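Local coordinates for protein beta-ketoacyl synthase (Burkholderia phymatum, PDB 4EWG) that probably acts as a 3-oxoacyl-[acyl-carrier-protein] synthase, the condensing enzyme that extends acyl chains during fatty acid synthesis, at residues V8-M13 and A240-E245; G194-S199 and H339-C344; A228-L233 and E369-C374; G265-G270 and G401-L406; L333-G338 and A362-L367. All coordinates share one frame; numbering follows the deposited sequence.

Contact 1 (V8-M13 and A240-E245); sequences VVITGM and ATLVLE
T11 and E245 are brought together by two complementary torsions. At T11 the hydroxyl is set between the backbone N and the carbonyl carbon (chi1 51°), while the carboxylate arm of E245 leaves with CG anti to its own backbone N (chi1 -178°) and stays extended beyond it. The two side chains cross at about a right angle, and T11 OG1 donates to E245 OE1 over 2.7 Å, nearly along the C-O axis. The other oxygen, E245 OE2, meets R253 in a salt bridge and H249 ND1 in a hydrogen bond; H249 has been seen as a calcium ligand in this protein, although none is bound to this chain. The backbone pairing illustrates how a strand can absorb an extra residue. V9 and E245 form a regular antiparallel hydrogen-bonded pair, with V9 N to E245 O at 2.9 Å, but T11 and G12 then face V243 together as a beta bulge: V243 O receives T11 N at 3.0 Å, whereas V243 N turns to G12 O at 2.7 Å. On the face carrying I10, L242 and M13, L242 spreads its methyls, CD2 lying 3.7 Å from M13 CG and CD1 reaching I10 CD1 at 4.1 Å. Helices 344-358 and 170-183 pack on that face, helix 76-92 covers V243 from the other, and strand 8-16 lies between strands 238-246 and 259-268.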
# COMPACT_ATOMS: atom_id res chain seq x y z
N VAL A 8 -3.68 -0.79 -22.73
CA VAL A 8 -4.30 0.01 -21.71
C VAL A 8 -4.23 1.49 -22.05
O VAL A 8 -3.15 2.02 -22.33
CB VAL A 8 -3.64 -0.25 -20.37
CG1 VAL A 8 -4.42 0.45 -19.26
CG2 VAL A 8 -3.56 -1.78 -20.15
N VAL A 9 -5.40 2.14 -22.02
CA VAL A 9 -5.52 3.54 -22.38
C VAL A 9 -6.17 4.31 -21.23
O VAL A 9 -6.77 3.75 -20.32
CB VAL A 9 -6.37 3.74 -23.68
CG1 VAL A 9 -5.70 3.11 -24.88
CG2 VAL A 9 -7.82 3.23 -23.50
N ILE A 10 -6.03 5.61 -21.29
CA ILE A 10 -6.53 6.51 -20.28
C ILE A 10 -7.69 7.26 -20.87
O ILE A 10 -7.52 8.04 -21.78
CB ILE A 10 -5.44 7.53 -19.88
CG1 ILE A 10 -4.31 6.83 -19.13
CG2 ILE A 10 -6.03 8.63 -18.99
CD1 ILE A 10 -3.00 7.55 -19.24
N THR A 11 -8.87 7.04 -20.31
CA THR A 11 -10.12 7.64 -20.89
C THR A 11 -10.75 8.68 -19.96
O THR A 11 -11.75 9.29 -20.32
CB THR A 11 -11.13 6.53 -21.15
OG1 THR A 11 -11.26 5.75 -19.95
CG2 THR A 11 -10.63 5.60 -22.23
N GLY A 12 -10.16 8.88 -18.77
CA GLY A 12 -10.61 9.91 -17.82
C GLY A 12 -9.44 10.51 -17.04
O GLY A 12 -8.55 9.77 -16.60
N MET A 13 -9.42 11.84 -16.90
CA MET A 13 -8.41 12.53 -16.07
C MET A 13 -9.07 13.65 -15.30
O MET A 13 -9.93 14.38 -15.85
CB MET A 13 -7.28 13.14 -16.93
CG MET A 13 -6.77 12.23 -18.01
SD MET A 13 -5.24 12.77 -18.83
CE MET A 13 -5.78 14.34 -19.53
N ALA A 240 -5.14 13.61 -7.76
CA ALA A 240 -5.34 13.45 -9.20
C ALA A 240 -5.67 11.96 -9.45
O ALA A 240 -5.12 11.07 -8.79
CB ALA A 240 -4.09 13.88 -10.00
N THR A 241 -6.62 11.73 -10.35
CA THR A 241 -7.04 10.40 -10.68
C THR A 241 -7.04 10.25 -12.20
O THR A 241 -7.55 11.13 -12.94
CB THR A 241 -8.47 10.11 -10.18
OG1 THR A 241 -8.55 10.31 -8.76
CG2 THR A 241 -8.87 8.65 -10.52
N LEU A 242 -6.52 9.11 -12.67
CA LEU A 242 -6.72 8.70 -14.06
C LEU A 242 -7.63 7.48 -14.12
O LEU A 242 -7.58 6.58 -13.25
CB LEU A 242 -5.40 8.37 -14.73
CG LEU A 242 -4.28 9.38 -14.69
CD1 LEU A 242 -3.02 8.75 -15.31
CD2 LEU A 242 -4.71 10.60 -15.47
N VAL A 243 -8.51 7.47 -15.13
CA VAL A 243 -9.31 6.28 -15.44
C VAL A 243 -8.51 5.48 -16.50
O VAL A 243 -8.30 5.94 -17.62
CB VAL A 243 -10.70 6.63 -15.98
CG1 VAL A 243 -11.42 5.37 -16.39
CG2 VAL A 243 -11.52 7.42 -14.95
N LEU A 244 -8.05 4.32 -16.13
CA LEU A 244 -7.36 3.43 -17.05
C LEU A 244 -8.38 2.43 -17.52
O LEU A 244 -9.27 2.03 -16.75
CB LEU A 244 -6.21 2.68 -16.36
CG LEU A 244 -4.84 3.35 -16.15
CD1 LEU A 244 -5.02 4.67 -15.41
CD2 LEU A 244 -3.92 2.41 -15.35
N GLU A 245 -8.24 2.00 -18.77
CA GLU A 245 -9.28 1.17 -19.36
C GLU A 245 -8.68 0.27 -20.42
O GLU A 245 -7.84 0.72 -21.21
CB GLU A 245 -10.33 2.07 -19.95
CG GLU A 245 -11.51 1.35 -20.57
CD GLU A 245 -12.68 2.28 -20.88
OE1 GLU A 245 -12.59 3.51 -20.60
OE2 GLU A 245 -13.70 1.78 -21.40

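Contact 2 (G194-S199 and H339-C344); sequences GAEELS and HTLGAC
E196 and G342 supply the one conventional hydrogen bond across the contact, from G342 N to E196 OE2 at 2.7 Å. The oxygen uses its anti lone pair and the bond is bent (137° at the hydrogen). A bend at chi2 (79°) swings the carboxylate toward the loop. S112 OG also bonds E196 OE2, so two polar groups grip this buried oxygen. A second kind of interaction joins the backbones. G342 CA approaches A195 O at 3.4 Å, G194 CA lies equally far from G342 O, and A343 CA-H is directed at G194 O, all as CA-H...O contacts. G194 and G342, having no side chains, let the chains come this close, and the CA atoms of A195 and A343 stand 4.0 Å apart. In the thiolase fold, strand 189-196 of the large core sheet here meets the loop leading into helix 344-358. The loop is braced internally by L341 N bonded to H339 ND1 at 3.0 Å, while L341 CD2 sits over the centre of one face of the H339 ring. Apolar packing adds the L341 side chain, slanting across E196 with its CB 3.9 Å from E196 CG, and A343 CB near A195 CA.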
# COMPACT_ATOMS: atom_id res chain seq x y z
N GLY A 194 -3.33 9.39 -6.67
CA GLY A 194 -2.68 9.68 -5.41
C GLY A 194 -3.20 10.96 -4.86
O GLY A 194 -3.74 11.79 -5.60
N ALA A 195 -3.01 11.15 -3.55
CA ALA A 195 -3.56 12.32 -2.85
C ALA A 195 -2.74 12.66 -1.61
O ALA A 195 -2.00 11.82 -1.09
CB ALA A 195 -5.00 12.04 -2.47
N GLU A 196 -2.86 13.90 -1.15
CA GLU A 196 -2.27 14.31 0.10
C GLU A 196 -2.98 15.56 0.64
O GLU A 196 -3.40 16.44 -0.14
CB GLU A 196 -0.79 14.63 -0.05
CG GLU A 196 -0.02 14.38 1.25
CD GLU A 196 0.27 12.89 1.44
OE1 GLU A 196 -0.23 12.29 2.43
OE2 GLU A 196 1.00 12.34 0.59
N GLU A 197 -3.10 15.64 1.98
CA GLU A 197 -3.61 16.84 2.61
C GLU A 197 -2.44 17.55 3.27
O GLU A 197 -1.56 16.93 3.78
CB GLU A 197 -4.73 16.51 3.60
CG GLU A 197 -4.32 15.93 4.94
CD GLU A 197 -5.53 15.39 5.74
OE1 GLU A 197 -6.26 14.50 5.24
OE2 GLU A 197 -5.73 15.81 6.87
N LEU A 198 -2.42 18.86 3.19
CA LEU A 198 -1.34 19.66 3.74
C LEU A 198 -1.48 19.65 5.25
O LEU A 198 -2.57 19.88 5.78
CB LEU A 198 -1.38 21.11 3.22
CG LEU A 198 -0.26 22.08 3.68
CD1 LEU A 198 1.14 21.60 3.20
CD2 LEU A 198 -0.55 23.54 3.25
N SER A 199 -0.39 19.39 5.94
CA SER A 199 -0.36 19.55 7.39
C SER A 199 1.05 19.87 7.87
O SER A 199 2.03 19.67 7.15
CB SER A 199 -0.83 18.27 8.08
OG SER A 199 0.15 17.26 7.94
N HIS A 339 5.91 20.28 -4.22
CA HIS A 339 5.95 18.83 -4.13
C HIS A 339 4.67 18.39 -3.48
O HIS A 339 4.51 18.53 -2.26
CB HIS A 339 7.15 18.39 -3.31
CG HIS A 339 7.37 16.93 -3.32
ND1 HIS A 339 6.42 16.06 -3.67
CD2 HIS A 339 8.50 16.16 -3.00
CE1 HIS A 339 6.91 14.81 -3.57
NE2 HIS A 339 8.17 14.88 -3.16
N THR A 340 3.75 17.86 -4.28
CA THR A 340 2.41 17.55 -3.81
C THR A 340 2.34 16.13 -3.19
O THR A 340 1.25 15.59 -2.99
CB THR A 340 1.38 17.70 -4.96
OG1 THR A 340 1.76 16.85 -6.05
CG2 THR A 340 1.26 19.16 -5.44
N LEU A 341 3.51 15.55 -2.93
CA LEU A 341 3.68 14.32 -2.15
C LEU A 341 2.90 13.13 -2.74
O LEU A 341 3.14 12.74 -3.88
CB LEU A 341 3.34 14.59 -0.69
CG LEU A 341 4.22 15.67 -0.03
CD1 LEU A 341 3.81 15.79 1.43
CD2 LEU A 341 5.70 15.46 -0.17
N GLY A 342 1.95 12.59 -1.97
CA GLY A 342 1.11 11.48 -2.44
C GLY A 342 0.49 11.71 -3.82
O GLY A 342 0.44 10.81 -4.61
N ALA A 343 0.05 12.95 -4.07
CA ALA A 343 -0.58 13.30 -5.34
C ALA A 343 0.40 13.40 -6.52
O ALA A 343 -0.05 13.34 -7.67
CB ALA A 343 -1.36 14.61 -5.20
N CYS A 344 1.69 13.58 -6.26
CA CYS A 344 2.61 14.09 -7.31
C CYS A 344 2.71 13.24 -8.57
O CYS A 344 2.66 13.77 -9.68
CB CYS A 344 4.01 14.42 -6.77
SG CYS A 344 5.07 13.02 -6.45

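Contact 3 (A228-L233 and E369-C374); sequences AKRDGL and EVDPAC
An Asx turn at the start of a type I beta turn, D371 to C374, presents D371 to R230 in a surface contact between two loops. Within the turn D371 OD1 accepts A373 N at 2.9 Å from above the carboxylate plane, leaving OD2 to face the arginine. R230 extends straight from CG to NE and brings the edge of its guanidinium to that oxygen. R230 NH1 donates to D371 OD2 at 2.9 Å and lies on the anti side of the carboxylate; R230 NH2 adds a weak bond to the same atom at 3.4 Å. Because the two planes are 44° apart and one oxygen serves both nitrogens, this is not the flat, two-oxygen pairing. Closer to the backbone, A228 N bonds E369 O at 2.8 Å, and A228 CB leans on the extended arm of E369. More exposed, K229 NZ reaches E369 OE1 at a long 3.5 Å. R230 has further acceptors in the carbonyls of D227, T309 and D310, the last two just before and at the first residue of helix 310-324. Such bonds would fix its rotation and spread its charge; the long K229 pair should contribute less.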
# COMPACT_ATOMS: atom_id res chain seq x y z
N ALA A 228 20.82 26.92 -9.60
CA ALA A 228 22.04 27.07 -8.79
C ALA A 228 21.76 27.71 -7.45
O ALA A 228 22.56 27.59 -6.55
CB ALA A 228 23.06 27.92 -9.52
N LYS A 229 20.64 28.41 -7.33
CA LYS A 229 20.33 29.13 -6.10
C LYS A 229 19.23 28.46 -5.31
O LYS A 229 18.74 29.01 -4.35
CB LYS A 229 19.95 30.62 -6.42
CG LYS A 229 21.10 31.47 -6.97
CD LYS A 229 22.39 31.25 -6.18
CE LYS A 229 23.46 32.31 -6.45
NZ LYS A 229 24.11 32.09 -7.77
N ARG A 230 18.83 27.25 -5.70
CA ARG A 230 17.73 26.57 -4.99
C ARG A 230 18.19 26.24 -3.58
O ARG A 230 19.39 26.10 -3.35
CB ARG A 230 17.31 25.29 -5.72
CG ARG A 230 18.33 24.16 -5.66
CD ARG A 230 17.89 23.00 -6.53
NE ARG A 230 18.78 21.84 -6.44
CZ ARG A 230 19.98 21.74 -7.02
NH1 ARG A 230 20.46 22.73 -7.75
NH2 ARG A 230 20.70 20.63 -6.87
N ASP A 231 17.25 26.13 -2.64
CA ASP A 231 17.57 25.75 -1.26
C ASP A 231 16.53 24.79 -0.66
O ASP A 231 16.25 24.85 0.50
CB ASP A 231 17.64 27.00 -0.37
CG ASP A 231 16.25 27.56 -0.03
OD1 ASP A 231 15.39 27.68 -0.95
OD2 ASP A 231 16.02 27.85 1.15
N GLY A 232 15.94 23.93 -1.47
CA GLY A 232 15.00 22.94 -0.98
C GLY A 232 13.63 22.99 -1.62
O GLY A 232 13.36 23.83 -2.47
N LEU A 233 12.78 22.06 -1.19
CA LEU A 233 11.45 21.89 -1.76
C LEU A 233 10.41 22.71 -1.03
O LEU A 233 10.69 23.29 0.01
CB LEU A 233 11.03 20.41 -1.72
CG LEU A 233 10.89 19.66 -0.38
CD1 LEU A 233 9.57 19.96 0.36
CD2 LEU A 233 11.03 18.16 -0.63
N GLU A 369 19.56 30.12 -13.57
CA GLU A 369 20.92 29.64 -13.80
C GLU A 369 20.97 28.14 -13.48
O GLU A 369 20.82 27.74 -12.32
CB GLU A 369 21.91 30.37 -12.90
CG GLU A 369 23.37 29.97 -13.15
CD GLU A 369 24.35 30.49 -12.09
OE1 GLU A 369 23.94 31.20 -11.15
OE2 GLU A 369 25.56 30.21 -12.21
N VAL A 370 21.18 27.31 -14.49
CA VAL A 370 21.26 25.89 -14.29
C VAL A 370 22.48 25.57 -13.44
O VAL A 370 23.59 25.96 -13.76
CB VAL A 370 21.33 25.12 -15.60
CG1 VAL A 370 21.40 23.62 -15.32
CG2 VAL A 370 20.11 25.43 -16.45
N ASP A 371 22.24 24.87 -12.34
CA ASP A 371 23.26 24.45 -11.42
C ASP A 371 24.32 23.63 -12.16
O ASP A 371 23.99 22.60 -12.74
CB ASP A 371 22.61 23.58 -10.34
CG ASP A 371 23.60 23.00 -9.35
OD1 ASP A 371 24.77 23.38 -9.38
OD2 ASP A 371 23.19 22.17 -8.51
N PRO A 372 25.59 24.06 -12.12
CA PRO A 372 26.61 23.28 -12.84
C PRO A 372 26.84 21.88 -12.25
O PRO A 372 27.43 21.04 -12.90
CB PRO A 372 27.89 24.14 -12.73
CG PRO A 372 27.64 25.11 -11.62
CD PRO A 372 26.16 25.20 -11.38
N ALA A 373 26.40 21.63 -11.02
CA ALA A 373 26.51 20.31 -10.44
C ALA A 373 25.46 19.38 -11.05
O ALA A 373 25.57 18.18 -10.91
CB ALA A 373 26.41 20.36 -8.91
N CYS A 374 24.45 19.93 -11.73
CA CYS A 374 23.48 19.10 -12.47
C CYS A 374 23.97 18.76 -13.88
O CYS A 374 24.59 19.58 -14.55
CB CYS A 374 22.13 19.81 -12.57
SG CYS A 374 21.19 19.91 -11.00

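Contact 4 (G265-G270 and G401-L406); sequences GCNSDG and GINTSL
N403 gives both N-H bonds of its side-chain amide across the contact. N403 ND2 donates to D269 OD1 at 3.0 Å, almost straight at 170°, and to N267 OD1 at the same 3.0 Å; each acceptor lies close to the plane of the N403 amide, yet each is met from above its own carboxylate or amide plane. N267 can reach because its CG is set between the backbone N and the carbonyl carbon (chi1 72°). The acceptors are themselves held: T280 bonds D269 through its hydroxyl and N267 ND2 through its carbonyl, and T277 N reaches D269 OD2. A water 2.7 Å from D269 OD2 also lies beside N403 OD1, though that second separation is short enough to be doubtful. Behind these side chains the backbones pair antiparallel. N403 N bonds N267 O at 2.8 Å, G265 exchanges two bonds with S405, and D269 N ends the series on G401 O at 2.9 Å. Between the hydrogen-bonded pairs, C266 CA comes to 3.2 Å from N403 O. Packing on the face of C266, S268, I402 and T404 is lighter, with C266 SG 4.2 Å from T404 CG2. Helix 170-183 covers part of this face, and the second subunit also reaches it: its G159 O bonds S268 OG and its I161 touches I402. Helix 278-291 lies against N267, N403 and S405. A sheet with helix 170-183 on one face and helix 278-291 on the other fits the layered alpha-beta-alpha-beta-alpha architecture of the thiolase fold; here it also meets the second subunit.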
# COMPACT_ATOMS: atom_id res chain seq x y z
N GLY A 265 8.26 1.22 -15.29
CA GLY A 265 9.45 0.66 -14.64
C GLY A 265 9.42 1.05 -13.16
O GLY A 265 9.07 2.18 -12.82
N CYS A 266 9.73 0.09 -12.30
CA CYS A 266 9.73 0.31 -10.90
C CYS A 266 10.80 -0.50 -10.23
O CYS A 266 10.85 -1.73 -10.38
CB CYS A 266 8.37 -0.03 -10.32
SG CYS A 266 8.26 0.32 -8.55
N ASN A 267 11.65 0.19 -9.48
CA ASN A 267 12.71 -0.44 -8.71
C ASN A 267 13.05 0.37 -7.46
O ASN A 267 12.35 1.31 -7.13
CB ASN A 267 13.96 -0.68 -9.59
CG ASN A 267 14.72 0.59 -9.92
OD1 ASN A 267 14.23 1.69 -9.70
ND2 ASN A 267 15.91 0.43 -10.46
N SER A 268 14.08 -0.05 -6.74
CA SER A 268 14.64 0.78 -5.66
C SER A 268 16.16 0.80 -5.63
O SER A 268 16.84 -0.10 -6.16
CB SER A 268 14.09 0.40 -4.30
OG SER A 268 13.84 -0.96 -4.26
N ASP A 269 16.69 1.85 -5.01
CA ASP A 269 18.13 2.05 -4.90
C ASP A 269 18.80 1.03 -3.98
O ASP A 269 19.97 0.75 -4.15
CB ASP A 269 18.44 3.45 -4.35
CG ASP A 269 17.97 4.59 -5.26
OD1 ASP A 269 17.76 4.36 -6.48
OD2 ASP A 269 17.85 5.75 -4.74
N GLY A 270 18.06 0.51 -3.00
CA GLY A 270 18.60 -0.37 -2.00
C GLY A 270 19.87 0.12 -1.30
O GLY A 270 20.76 -0.68 -1.00
N GLY A 401 14.16 5.22 -1.56
CA GLY A 401 14.78 4.95 -2.84
C GLY A 401 13.86 4.28 -3.84
O GLY A 401 14.35 3.63 -4.77
N ILE A 402 12.53 4.42 -3.66
CA ILE A 402 11.54 3.84 -4.58
C ILE A 402 11.48 4.69 -5.83
O ILE A 402 11.15 5.89 -5.76
CB ILE A 402 10.13 3.78 -3.95
CG1 ILE A 402 10.11 2.76 -2.80
CG2 ILE A 402 9.08 3.43 -4.99
CD1 ILE A 402 8.89 2.87 -1.89
N ASN A 403 11.78 4.06 -6.98
CA ASN A 403 11.77 4.75 -8.25
C ASN A 403 10.68 4.24 -9.20
O ASN A 403 10.46 3.02 -9.31
CB ASN A 403 13.13 4.60 -8.94
CG ASN A 403 14.28 4.84 -7.98
OD1 ASN A 403 14.29 5.83 -7.23
ND2 ASN A 403 15.25 3.95 -8.01
N THR A 404 10.02 5.18 -9.89
CA THR A 404 9.04 4.87 -10.93
C THR A 404 9.26 5.71 -12.17
O THR A 404 9.65 6.86 -12.10
CB THR A 404 7.59 5.12 -10.47
OG1 THR A 404 7.42 6.52 -10.15
CG2 THR A 404 7.28 4.30 -9.25
N SER A 405 9.00 5.08 -13.31
CA SER A 405 9.09 5.72 -14.62
C SER A 405 7.88 5.26 -15.44
O SER A 405 7.64 4.06 -15.59
CB SER A 405 10.38 5.29 -15.31
OG SER A 405 10.52 5.90 -16.56
N LEU A 406 7.12 6.21 -15.96
CA LEU A 406 5.93 5.92 -16.76
C LEU A 406 6.14 6.43 -18.14
O LEU A 406 6.57 7.58 -18.30
CB LEU A 406 4.71 6.61 -16.16
CG LEU A 406 4.20 5.98 -14.87
CD1 LEU A 406 3.31 7.00 -14.10
CD2 LEU A 406 3.47 4.67 -15.17
O HOH W 1 15.65 7.14 -5.61

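Contact 5 (L333-G338 and A362-L367); sequences LKSYVG and APTLNL
Y336 and L365 form the tight part of the contact, their side chains crossing at about a right angle. L365 CD2 sits over one face of the tyrosine ring, 4.1 Å from its centroid and 28° off the normal, a CH-pi arrangement. L365 CD1 presses toward the phenolic end, 3.2 Å from Y336 OH, and chi1 of L365 (-122°) lies off a staggered value, consistent with some strain in this fit. Y336 OH donates to P363 O at 3.0 Å near the ring plane, while P363 CD lies close beside it. S335 holds the other shoulder: its OG accepts L365 N at 2.9 Å and is also bonded to S332 O, and its CB touches T364 CG2. Away from this knot the fit relaxes. L333 CD2 and A362 CB lie 4.4 Å apart, and partly exposed N366, in the type II beta turn T364 to L367, is linked to the helix by a water that donates to S335 O at 2.8 Å and accepts from N366 ND2, which also gives to H220 O. Two directional bonds, at P363 O and L365 N just ahead of the L365 side chain, thus tie the loop to helix 334-337, while a water bridges the looser side.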
# COMPACT_ATOMS: atom_id res chain seq x y z
N LEU A 333 7.02 20.39 -12.87
CA LEU A 333 5.78 21.07 -12.51
C LEU A 333 5.76 21.45 -11.04
O LEU A 333 4.90 22.21 -10.61
CB LEU A 333 4.57 20.18 -12.86
CG LEU A 333 4.32 20.01 -14.36
CD1 LEU A 333 3.35 18.89 -14.68
CD2 LEU A 333 3.89 21.33 -15.00
N LYS A 334 6.68 20.86 -10.25
CA LYS A 334 6.79 21.21 -8.80
C LYS A 334 7.24 22.65 -8.62
O LYS A 334 7.06 23.23 -7.56
CB LYS A 334 7.74 20.25 -8.06
CG LYS A 334 7.31 18.77 -8.11
CD LYS A 334 8.11 17.91 -7.13
CE LYS A 334 7.59 16.48 -7.07
NZ LYS A 334 7.58 15.71 -8.34
N SER A 335 7.82 23.23 -9.67
CA SER A 335 8.10 24.66 -9.68
C SER A 335 6.84 25.53 -9.58
O SER A 335 6.94 26.72 -9.23
CB SER A 335 8.89 25.05 -10.95
OG SER A 335 8.08 25.00 -12.14
N TYR A 336 5.68 24.97 -9.92
CA TYR A 336 4.39 25.69 -9.84
C TYR A 336 3.61 25.33 -8.62
O TYR A 336 3.17 26.21 -7.87
CB TYR A 336 3.50 25.38 -11.04
CG TYR A 336 4.03 25.87 -12.33
CD1 TYR A 336 4.93 25.11 -13.03
CD2 TYR A 336 3.61 27.08 -12.86
CE1 TYR A 336 5.44 25.54 -14.23
CE2 TYR A 336 4.10 27.52 -14.08
CZ TYR A 336 5.03 26.73 -14.74
OH TYR A 336 5.56 27.10 -15.93
N VAL A 337 3.38 24.03 -8.44
CA VAL A 337 2.50 23.54 -7.37
C VAL A 337 3.26 22.97 -6.18
O VAL A 337 2.64 22.45 -5.23
CB VAL A 337 1.49 22.48 -7.90
CG1 VAL A 337 0.63 23.12 -8.97
CG2 VAL A 337 2.19 21.25 -8.44
N GLY A 338 4.59 23.06 -6.20
CA GLY A 338 5.38 22.45 -5.15
C GLY A 338 5.43 20.93 -5.27
O GLY A 338 5.04 20.36 -6.32
N ALA A 362 5.32 23.29 -20.39
CA ALA A 362 5.62 24.37 -19.44
C ALA A 362 7.11 24.37 -19.03
O ALA A 362 7.73 23.32 -18.87
CB ALA A 362 4.72 24.27 -18.21
N PRO A 363 7.67 25.55 -18.85
CA PRO A 363 9.04 25.61 -18.38
C PRO A 363 9.08 25.36 -16.88
O PRO A 363 8.06 25.52 -16.20
CB PRO A 363 9.41 27.06 -18.67
CG PRO A 363 8.15 27.80 -18.40
CD PRO A 363 7.05 26.88 -18.87
N THR A 364 10.25 25.02 -16.37
CA THR A 364 10.45 25.06 -14.91
C THR A 364 10.53 26.53 -14.47
O THR A 364 11.41 27.28 -14.88
CB THR A 364 11.73 24.31 -14.48
OG1 THR A 364 11.62 22.95 -14.89
CG2 THR A 364 11.92 24.37 -12.97
N LEU A 365 9.55 26.93 -13.65
CA LEU A 365 9.50 28.27 -13.04
C LEU A 365 10.69 28.47 -12.11
O LEU A 365 11.18 27.51 -11.50
CB LEU A 365 8.21 28.41 -12.23
CG LEU A 365 7.26 29.54 -12.58
CD1 LEU A 365 6.75 29.44 -14.03
CD2 LEU A 365 6.10 29.56 -11.59
N ASN A 366 11.16 29.72 -12.05
CA ASN A 366 12.27 30.12 -11.17
C ASN A 366 13.59 29.33 -11.42
O ASN A 366 14.38 29.10 -10.49
CB ASN A 366 11.86 30.05 -9.70
CG ASN A 366 10.96 31.21 -9.28
OD1 ASN A 366 11.29 32.38 -9.48
ND2 ASN A 366 9.84 30.90 -8.68
N LEU A 367 13.83 28.95 -12.69
CA LEU A 367 15.10 28.36 -13.12
C LEU A 367 15.81 29.37 -14.02
O LEU A 367 15.52 29.46 -15.21
CB LEU A 367 14.85 27.04 -13.87
CG LEU A 367 16.08 26.29 -14.45
CD1 LEU A 367 17.15 25.97 -13.40
CD2 LEU A 367 15.66 25.01 -15.15
O HOH W 2 8.63 28.31 -7.75

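In the fold
From the N terminus, strand 8-16 waits until residues 240-245 close contact 1. That loop contains 194-199 and 228-233, so contact 1 crosses contacts 2 and 3. Contact 4 opens at 265-270, and 333-338 opens contact 5. Residues 339-344 close contact 2, which crosses contacts 3, 4 and 5. Contact 5 closes at 362-367, nested inside contact 3, closed by 369-374, and contact 4, closed last by 401-406; contacts 3 and 4 cross. Contacts 1 and 4 join strands of one large sheet, contact 2 ties it to the loop before helix 344-358, contact 5 holds the loop after strand 360-361 against helix 334-337, and contact 3 joins two surface loops. H339 touches both L233 and K334.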